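Long-range contacts in envelope polyprotein (Puumala orthohantavirus, PDB 5FXU), which forms the membrane-distal ectodomain of the hantaviral Gn glycoprotein, an antigenic part of the virion surface that probably acts in cell entry: residues A276-T284 with I296-Y307; P30-L39 with A110-C121. All coordinates share one frame; numbering follows the deposited sequence.

Contact 1. Residues A276-T284 with I296-Y307. With NAG (2-acetamido-2-deoxy-beta-D-glucopyranose), chain C.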
# COMPACT_ATOMS: atom_id res chain seq x y z
N ALA A 276 -5.76 -20.82 9.01
CA ALA A 276 -6.74 -19.76 9.24
C ALA A 276 -6.26 -18.83 10.35
O ALA A 276 -5.63 -19.28 11.32
CB ALA A 276 -8.11 -20.33 9.56
N MET A 277 -6.56 -17.55 10.22
CA MET A 277 -6.13 -16.55 11.19
C MET A 277 -7.03 -16.62 12.42
O MET A 277 -8.24 -16.65 12.29
CB MET A 277 -6.18 -15.15 10.56
CG MET A 277 -5.64 -14.04 11.44
SD MET A 277 -5.73 -12.39 10.71
CE MET A 277 -7.49 -12.11 10.85
N ARG A 278 -6.42 -16.62 13.61
CA ARG A 278 -7.13 -16.81 14.88
C ARG A 278 -6.96 -15.57 15.78
O ARG A 278 -5.86 -15.24 16.19
CB ARG A 278 -6.63 -18.09 15.58
CG ARG A 278 -7.04 -18.22 17.04
CD ARG A 278 -6.77 -19.61 17.62
NE ARG A 278 -6.72 -19.50 19.10
CZ ARG A 278 -6.61 -20.53 19.95
NH1 ARG A 278 -6.55 -21.78 19.50
NH2 ARG A 278 -6.59 -20.30 21.26
N ILE A 279 -8.08 -14.93 16.11
CA ILE A 279 -8.09 -13.72 16.92
C ILE A 279 -8.03 -14.07 18.41
O ILE A 279 -8.74 -14.96 18.86
CB ILE A 279 -9.32 -12.85 16.57
CG1 ILE A 279 -9.03 -12.16 15.24
CG2 ILE A 279 -9.59 -11.83 17.65
CD1 ILE A 279 -10.25 -11.63 14.55
N ILE A 280 -7.17 -13.36 19.14
CA ILE A 280 -6.85 -13.65 20.53
C ILE A 280 -7.40 -12.58 21.45
O ILE A 280 -7.95 -12.89 22.48
CB ILE A 280 -5.31 -13.75 20.77
CG1 ILE A 280 -4.61 -14.66 19.76
CG2 ILE A 280 -5.02 -14.27 22.17
CD1 ILE A 280 -5.03 -16.11 19.79
N GLY A 281 -7.20 -11.31 21.12
CA GLY A 281 -7.78 -10.24 21.93
C GLY A 281 -7.19 -8.87 21.71
O GLY A 281 -6.26 -8.71 20.91
N LYS A 282 -7.73 -7.89 22.44
CA LYS A 282 -7.29 -6.49 22.33
C LYS A 282 -5.95 -6.21 23.00
O LYS A 282 -5.70 -6.66 24.11
CB LYS A 282 -8.36 -5.55 22.88
CG LYS A 282 -9.63 -5.61 22.03
CD LYS A 282 -10.87 -5.05 22.71
CE LYS A 282 -12.13 -5.74 22.19
NZ LYS A 282 -13.33 -4.87 22.28
N VAL A 283 -5.09 -5.47 22.30
CA VAL A 283 -3.81 -5.05 22.85
C VAL A 283 -3.56 -3.56 22.63
O VAL A 283 -4.08 -2.96 21.69
CB VAL A 283 -2.64 -5.88 22.28
CG1 VAL A 283 -2.73 -7.32 22.76
CG2 VAL A 283 -2.59 -5.83 20.76
N THR A 284 -2.73 -3.00 23.49
CA THR A 284 -2.34 -1.61 23.38
C THR A 284 -0.84 -1.52 23.48
O THR A 284 -0.17 -2.49 23.85
CB THR A 284 -2.99 -0.76 24.48
OG1 THR A 284 -2.62 -1.29 25.77
CG2 THR A 284 -4.51 -0.76 24.34
N ILE A 296 -1.44 3.54 20.72
CA ILE A 296 -1.89 2.65 19.65
C ILE A 296 -2.64 1.45 20.24
O ILE A 296 -2.33 1.02 21.34
CB ILE A 296 -0.70 2.19 18.77
CG1 ILE A 296 -1.20 1.62 17.44
CG2 ILE A 296 0.23 1.23 19.52
CD1 ILE A 296 -0.11 1.18 16.52
N GLN A 297 -3.62 0.96 19.51
CA GLN A 297 -4.31 -0.28 19.87
C GLN A 297 -4.52 -1.16 18.65
O GLN A 297 -4.32 -0.74 17.51
CB GLN A 297 -5.66 0.01 20.54
CG GLN A 297 -6.69 0.56 19.59
CD GLN A 297 -7.95 1.06 20.28
OE1 GLN A 297 -7.94 1.44 21.43
NE2 GLN A 297 -9.05 1.11 19.53
N GLY A 298 -4.94 -2.38 18.91
CA GLY A 298 -5.18 -3.32 17.85
C GLY A 298 -5.66 -4.63 18.40
O GLY A 298 -5.99 -4.73 19.57
N VAL A 299 -5.67 -5.64 17.54
CA VAL A 299 -6.10 -6.98 17.89
C VAL A 299 -4.98 -7.97 17.62
O VAL A 299 -4.51 -8.11 16.49
CB VAL A 299 -7.34 -7.35 17.09
CG1 VAL A 299 -7.75 -8.80 17.34
CG2 VAL A 299 -8.48 -6.41 17.46
N ALA A 300 -4.56 -8.64 18.67
CA ALA A 300 -3.57 -9.68 18.59
C ALA A 300 -4.18 -10.89 17.92
O ALA A 300 -5.33 -11.25 18.20
CB ALA A 300 -3.08 -10.06 19.98
N PHE A 301 -3.39 -11.54 17.07
CA PHE A 301 -3.80 -12.78 16.46
C PHE A 301 -2.63 -13.76 16.35
O PHE A 301 -1.45 -13.39 16.51
CB PHE A 301 -4.39 -12.51 15.08
CG PHE A 301 -3.37 -12.14 14.06
CD1 PHE A 301 -3.00 -10.81 13.88
CD2 PHE A 301 -2.77 -13.11 13.25
CE1 PHE A 301 -2.07 -10.45 12.90
CE2 PHE A 301 -1.83 -12.76 12.30
CZ PHE A 301 -1.48 -11.43 12.12
N SER A 302 -2.98 -15.01 16.06
CA SER A 302 -2.02 -16.03 15.68
C SER A 302 -2.51 -16.74 14.44
O SER A 302 -3.68 -16.62 14.05
CB SER A 302 -1.80 -17.04 16.81
OG SER A 302 -3.00 -17.72 17.11
N GLY A 303 -1.61 -17.47 13.82
CA GLY A 303 -1.90 -18.20 12.63
C GLY A 303 -1.36 -17.44 11.45
O GLY A 303 -0.46 -16.62 11.56
N ASN A 304 -1.96 -17.71 10.30
CA ASN A 304 -1.44 -17.22 9.05
C ASN A 304 -1.64 -15.72 8.95
O ASN A 304 -2.74 -15.21 9.18
CB ASN A 304 -1.98 -17.98 7.86
CG ASN A 304 -1.73 -19.49 7.97
OD1 ASN A 304 -2.32 -20.18 8.82
ND2 ASN A 304 -0.81 -20.00 7.16
N PRO A 305 -0.55 -15.00 8.67
CA PRO A 305 -0.69 -13.56 8.47
C PRO A 305 -1.67 -13.31 7.33
O PRO A 305 -1.69 -14.07 6.37
CB PRO A 305 0.71 -13.12 8.11
CG PRO A 305 1.39 -14.35 7.61
CD PRO A 305 0.83 -15.44 8.45
N LEU A 306 -2.53 -12.34 7.48
CA LEU A 306 -3.56 -12.09 6.49
C LEU A 306 -3.42 -10.67 5.91
O LEU A 306 -3.25 -10.51 4.71
CB LEU A 306 -4.92 -12.32 7.10
CG LEU A 306 -6.09 -12.53 6.14
CD1 LEU A 306 -5.88 -13.74 5.24
CD2 LEU A 306 -7.37 -12.70 6.94
N TYR A 307 -3.44 -9.67 6.78
CA TYR A 307 -3.28 -8.27 6.37
C TYR A 307 -1.83 -7.84 6.50
O TYR A 307 -1.03 -8.50 7.14
CB TYR A 307 -4.17 -7.38 7.24
CG TYR A 307 -5.62 -7.82 7.26
CD1 TYR A 307 -6.34 -7.90 6.08
CD2 TYR A 307 -6.27 -8.13 8.45
CE1 TYR A 307 -7.66 -8.30 6.08
CE2 TYR A 307 -7.59 -8.54 8.47
CZ TYR A 307 -8.28 -8.62 7.27
OH TYR A 307 -9.58 -9.04 7.26
C1 NAG C . 3.21 -17.68 11.41
C2 NAG C . 2.81 -18.76 12.40
C3 NAG C . 3.56 -20.06 12.10
C4 NAG C . 3.59 -20.44 10.61
C5 NAG C . 3.77 -19.23 9.69
C6 NAG C . 3.47 -19.49 8.21
C7 NAG C . 2.26 -18.29 14.75
C8 NAG C . 2.85 -17.85 16.06
N2 NAG C . 3.15 -18.37 13.76
O3 NAG C . 2.96 -21.10 12.88
O4 NAG C . 4.73 -21.31 10.53
O5 NAG C . 2.90 -18.16 10.11
O6 NAG C . 2.05 -19.50 8.00
O7 NAG C . 1.07 -18.54 14.65
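A300 O is gripped by two successive amides of the opposite strand: I280 N binds it at 3.0 Å, tilted from the carbonyl plane, and G281 N adds a weak bond at 3.5 Å. This is a classic beta bulge, and it moves the antiparallel register by one residue between I279 and G281. Backbone angles at G281 would jam a side chain against the preceding carbonyl, so glycine fits there. Beyond the bulge A300 N returns a bond to G281 O, while V283 and G298 form a hydrogen-bonded pair, as do R278 and S302 on the other side of it. At the R278 end, M277 reaches the F301 ring with CG anti to the backbone N (chi1 -175°), and its chain bends only at chi3. Its sulfur stands over one ring face, 4.1 Å from the centroid and 16° off the normal, a Met-aromatic contact. M277 CG also meets F301 CD2, and L306 CB touches M277 SD at 3.7 Å. On the face carrying I279 and V299, I279 CG2 lies against V299 CG1 (3.6 Å). On the other, V283 CG1 packs on A300 CB; F79 touches both, W60 adds to V283 and W62 to A300. Past the strand, G303 N donates to O7 of the N-linked sugar (3.0 Å). Strand 327-329 pairs with 296-302 on its far side, so the contact is a bulged antiparallel beta hairpin forming two strands of a three-stranded sheet in the Gn head.

Contact 2. Residues P30-L39 with A110-C121. With NAG (2-acetamido-2-deoxy-beta-D-glucopyranose), chain C.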
# COMPACT_ATOMS: atom_id res chain seq x y z
N PRO A 30 11.31 -16.03 8.51
CA PRO A 30 11.35 -15.71 9.96
C PRO A 30 11.56 -14.22 10.24
O PRO A 30 12.16 -13.54 9.42
CB PRO A 30 12.56 -16.53 10.47
CG PRO A 30 12.80 -17.57 9.43
CD PRO A 30 12.40 -16.93 8.12
N LEU A 31 11.10 -13.72 11.38
CA LEU A 31 11.20 -12.27 11.68
C LEU A 31 12.62 -11.75 11.72
O LEU A 31 12.89 -10.64 11.26
CB LEU A 31 10.58 -11.91 13.05
CG LEU A 31 9.10 -11.71 13.29
CD1 LEU A 31 8.92 -10.90 14.56
CD2 LEU A 31 8.39 -11.03 12.16
N THR A 32 13.52 -12.53 12.30
CA THR A 32 14.94 -12.14 12.43
C THR A 32 15.58 -11.83 11.09
O THR A 32 16.46 -10.98 11.01
CB THR A 32 15.78 -13.21 13.17
OG1 THR A 32 15.60 -14.48 12.54
CG2 THR A 32 15.35 -13.33 14.64
N GLN A 33 15.11 -12.47 10.02
CA GLN A 33 15.58 -12.19 8.67
C GLN A 33 15.02 -10.95 8.00
O GLN A 33 15.57 -10.51 6.99
CB GLN A 33 15.37 -13.41 7.79
CG GLN A 33 16.27 -14.57 8.18
CD GLN A 33 16.04 -15.80 7.33
OE1 GLN A 33 15.58 -15.73 6.18
NE2 GLN A 33 16.37 -16.97 7.90
N VAL A 34 13.95 -10.37 8.55
CA VAL A 34 13.24 -9.25 7.91
C VAL A 34 14.09 -8.00 7.89
O VAL A 34 14.11 -7.27 6.89
CB VAL A 34 11.90 -8.97 8.63
CG1 VAL A 34 11.22 -7.72 8.10
CG2 VAL A 34 10.96 -10.15 8.47
N GLU A 35 14.80 -7.75 8.99
CA GLU A 35 15.69 -6.58 9.09
C GLU A 35 16.87 -6.61 8.09
O GLU A 35 17.40 -5.56 7.73
CB GLU A 35 16.15 -6.39 10.56
CG GLU A 35 15.03 -6.06 11.57
CD GLU A 35 14.53 -7.25 12.41
OE1 GLU A 35 14.52 -8.40 11.89
OE2 GLU A 35 14.08 -7.02 13.56
N SER A 36 17.24 -7.80 7.61
CA SER A 36 18.29 -7.97 6.58
C SER A 36 17.83 -7.90 5.13
O SER A 36 18.67 -7.90 4.24
CB SER A 36 18.99 -9.31 6.79
OG SER A 36 19.60 -9.35 8.06
N LEU A 37 16.52 -7.89 4.87
CA LEU A 37 16.01 -8.02 3.50
C LEU A 37 16.38 -6.84 2.61
O LEU A 37 16.11 -5.69 2.94
CB LEU A 37 14.49 -8.23 3.50
CG LEU A 37 13.97 -9.57 4.03
CD1 LEU A 37 12.45 -9.60 3.92
CD2 LEU A 37 14.58 -10.77 3.32
N LYS A 38 17.00 -7.15 1.47
CA LYS A 38 17.40 -6.16 0.46
C LYS A 38 16.84 -6.60 -0.89
O LYS A 38 16.97 -7.78 -1.25
CB LYS A 38 18.94 -6.07 0.39
CG LYS A 38 19.53 -4.64 0.41
CD LYS A 38 19.45 -4.03 -0.98
CE LYS A 38 20.66 -4.38 -1.83
NZ LYS A 38 21.89 -3.58 -1.56
N LEU A 39 16.20 -5.70 -1.63
CA LEU A 39 15.81 -6.00 -3.01
C LEU A 39 17.00 -5.87 -3.92
O LEU A 39 17.66 -4.84 -3.92
CB LEU A 39 14.72 -5.04 -3.53
CG LEU A 39 13.30 -5.59 -3.71
CD1 LEU A 39 12.47 -4.56 -4.46
CD2 LEU A 39 13.22 -6.92 -4.45
N ALA A 110 10.58 -0.15 -6.95
CA ALA A 110 10.48 -1.53 -6.49
C ALA A 110 10.69 -1.51 -4.98
O ALA A 110 11.71 -1.04 -4.52
CB ALA A 110 11.51 -2.41 -7.17
N CYS A 111 9.71 -2.02 -4.25
CA CYS A 111 9.69 -1.97 -2.80
C CYS A 111 8.76 -3.08 -2.29
O CYS A 111 8.13 -3.77 -3.09
CB CYS A 111 9.20 -0.61 -2.33
SG CYS A 111 7.51 -0.18 -2.86
N PHE A 112 8.75 -3.35 -0.98
CA PHE A 112 7.86 -4.40 -0.43
C PHE A 112 7.13 -3.91 0.79
O PHE A 112 7.54 -2.95 1.41
CB PHE A 112 8.62 -5.71 -0.19
CG PHE A 112 9.79 -5.56 0.71
CD1 PHE A 112 11.04 -5.15 0.23
CD2 PHE A 112 9.65 -5.80 2.07
CE1 PHE A 112 12.11 -4.99 1.09
CE2 PHE A 112 10.71 -5.65 2.93
CZ PHE A 112 11.94 -5.24 2.45
N ASP A 113 5.98 -4.51 1.06
CA ASP A 113 5.28 -4.35 2.33
C ASP A 113 5.37 -5.71 3.06
O ASP A 113 5.74 -6.71 2.44
CB ASP A 113 3.81 -3.90 2.11
CG ASP A 113 3.19 -3.19 3.35
OD1 ASP A 113 3.82 -3.30 4.45
OD2 ASP A 113 2.08 -2.54 3.24
N LEU A 114 5.02 -5.74 4.35
CA LEU A 114 5.16 -6.95 5.18
C LEU A 114 3.83 -7.32 5.81
O LEU A 114 3.14 -6.46 6.31
CB LEU A 114 6.16 -6.73 6.30
CG LEU A 114 7.56 -6.30 5.90
CD1 LEU A 114 8.38 -5.87 7.10
CD2 LEU A 114 8.24 -7.43 5.17
N SER A 115 3.49 -8.60 5.75
CA SER A 115 2.30 -9.14 6.35
C SER A 115 2.84 -10.23 7.26
O SER A 115 3.38 -11.22 6.78
CB SER A 115 1.35 -9.74 5.31
OG SER A 115 0.89 -8.75 4.42
N CYS A 116 2.68 -10.04 8.57
CA CYS A 116 3.40 -10.80 9.57
C CYS A 116 2.52 -11.31 10.73
O CYS A 116 1.58 -10.64 11.15
CB CYS A 116 4.45 -9.91 10.20
SG CYS A 116 5.57 -9.08 9.06
N ASN A 117 2.85 -12.47 11.24
CA ASN A 117 2.35 -12.91 12.55
C ASN A 117 3.49 -12.70 13.51
O ASN A 117 4.46 -12.05 13.16
CB ASN A 117 1.78 -14.34 12.49
CG ASN A 117 2.83 -15.40 12.17
OD1 ASN A 117 4.04 -15.18 12.31
ND2 ASN A 117 2.36 -16.57 11.75
N GLN A 118 3.41 -13.25 14.73
CA GLN A 118 4.51 -13.10 15.70
C GLN A 118 5.88 -13.60 15.25
O GLN A 118 6.89 -13.03 15.64
CB GLN A 118 4.16 -13.81 17.01
CG GLN A 118 3.08 -13.15 17.82
CD GLN A 118 2.54 -14.09 18.85
OE1 GLN A 118 1.93 -15.09 18.50
NE2 GLN A 118 2.74 -13.78 20.12
N THR A 119 5.91 -14.66 14.46
CA THR A 119 7.17 -15.36 14.16
C THR A 119 7.63 -15.26 12.71
O THR A 119 8.81 -15.45 12.43
CB THR A 119 7.05 -16.86 14.53
OG1 THR A 119 5.91 -17.46 13.88
CG2 THR A 119 6.86 -17.00 16.03
N ALA A 120 6.72 -14.98 11.78
CA ALA A 120 7.06 -14.94 10.37
C ALA A 120 6.40 -13.79 9.60
O ALA A 120 5.34 -13.33 9.97
CB ALA A 120 6.67 -16.27 9.74
N CYS A 121 7.05 -13.39 8.50
CA CYS A 121 6.55 -12.35 7.59
C CYS A 121 6.50 -12.80 6.13
O CYS A 121 7.44 -13.39 5.62
CB CYS A 121 7.44 -11.11 7.64
SG CYS A 121 7.32 -10.24 9.22
C1 NAG C . 3.21 -17.68 11.41
C2 NAG C . 2.81 -18.76 12.40
C3 NAG C . 3.56 -20.06 12.10
C4 NAG C . 3.59 -20.44 10.61
C5 NAG C . 3.77 -19.23 9.69
C6 NAG C . 3.47 -19.49 8.21
C7 NAG C . 2.26 -18.29 14.75
C8 NAG C . 2.85 -17.85 16.06
N2 NAG C . 3.15 -18.37 13.76
O3 NAG C . 2.96 -21.10 12.88
O4 NAG C . 4.73 -21.31 10.53
O5 NAG C . 2.90 -18.16 10.11
O6 NAG C . 2.05 -19.50 8.00
O7 NAG C . 1.07 -18.54 14.65
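Residues 31-36, helical in their backbone angles but without the regular bonds, pack against the C116-C121 disulfide, which ties together the two strands of a beta hairpin (107-116 and 120-130) next to its glycosylated turn. L31 straddles this end of the hairpin: CD2 lies 3.2 Å from C121 SG, a tight fit, while CD1 is directed at Q118 O. V34 presses on the same sulfur with CG2, and its other branch, CG1, placed anti to the backbone N (chi1 174°), meets L114 CD1 tip to tip at 3.5 Å. Farther along, L37 CB approaches F112 CZ obliquely and L39 CD1 rests on A110 CB (3.6 Å). W323 covers L31, V34 and L114, and L144 closes over L37, L39 and F112; V34, L37, F112 and L114 are buried, L31 and L39 partly exposed. The one hydrogen bond between the segments runs from L31 N to T119 O (3.1 Å), with the donor 40° out of the carbonyl plane. In the turn, N117 ND2 is covalently bonded to C1 of the sugar, and N117 OD1 accepts from T119 N and A120 N in an Asx motif. T119 OG1 then takes a 2.9 Å bond from N2 of the same sugar.

Overall arrangement
The two contacts have centres about 17 Å apart, yet they meet directly at the glycosylation site. Contact 2 supplies the attachment residue, N117, whose ND2 lies 2.8 Å from G303 O of contact 1, probably as a hydrogen bond. The sugar on N117 is bonded by residues of both contacts, which hold its acetamide group. At the same junction, F301 CZ packs at 3.3 Å from C116 O, and P305 CB at 3.5 Å from S115 O. Segment 296-307 thus runs from the three-stranded sheet of contact 1 onto the hairpin that carries the disulfide and glycan of contact 2.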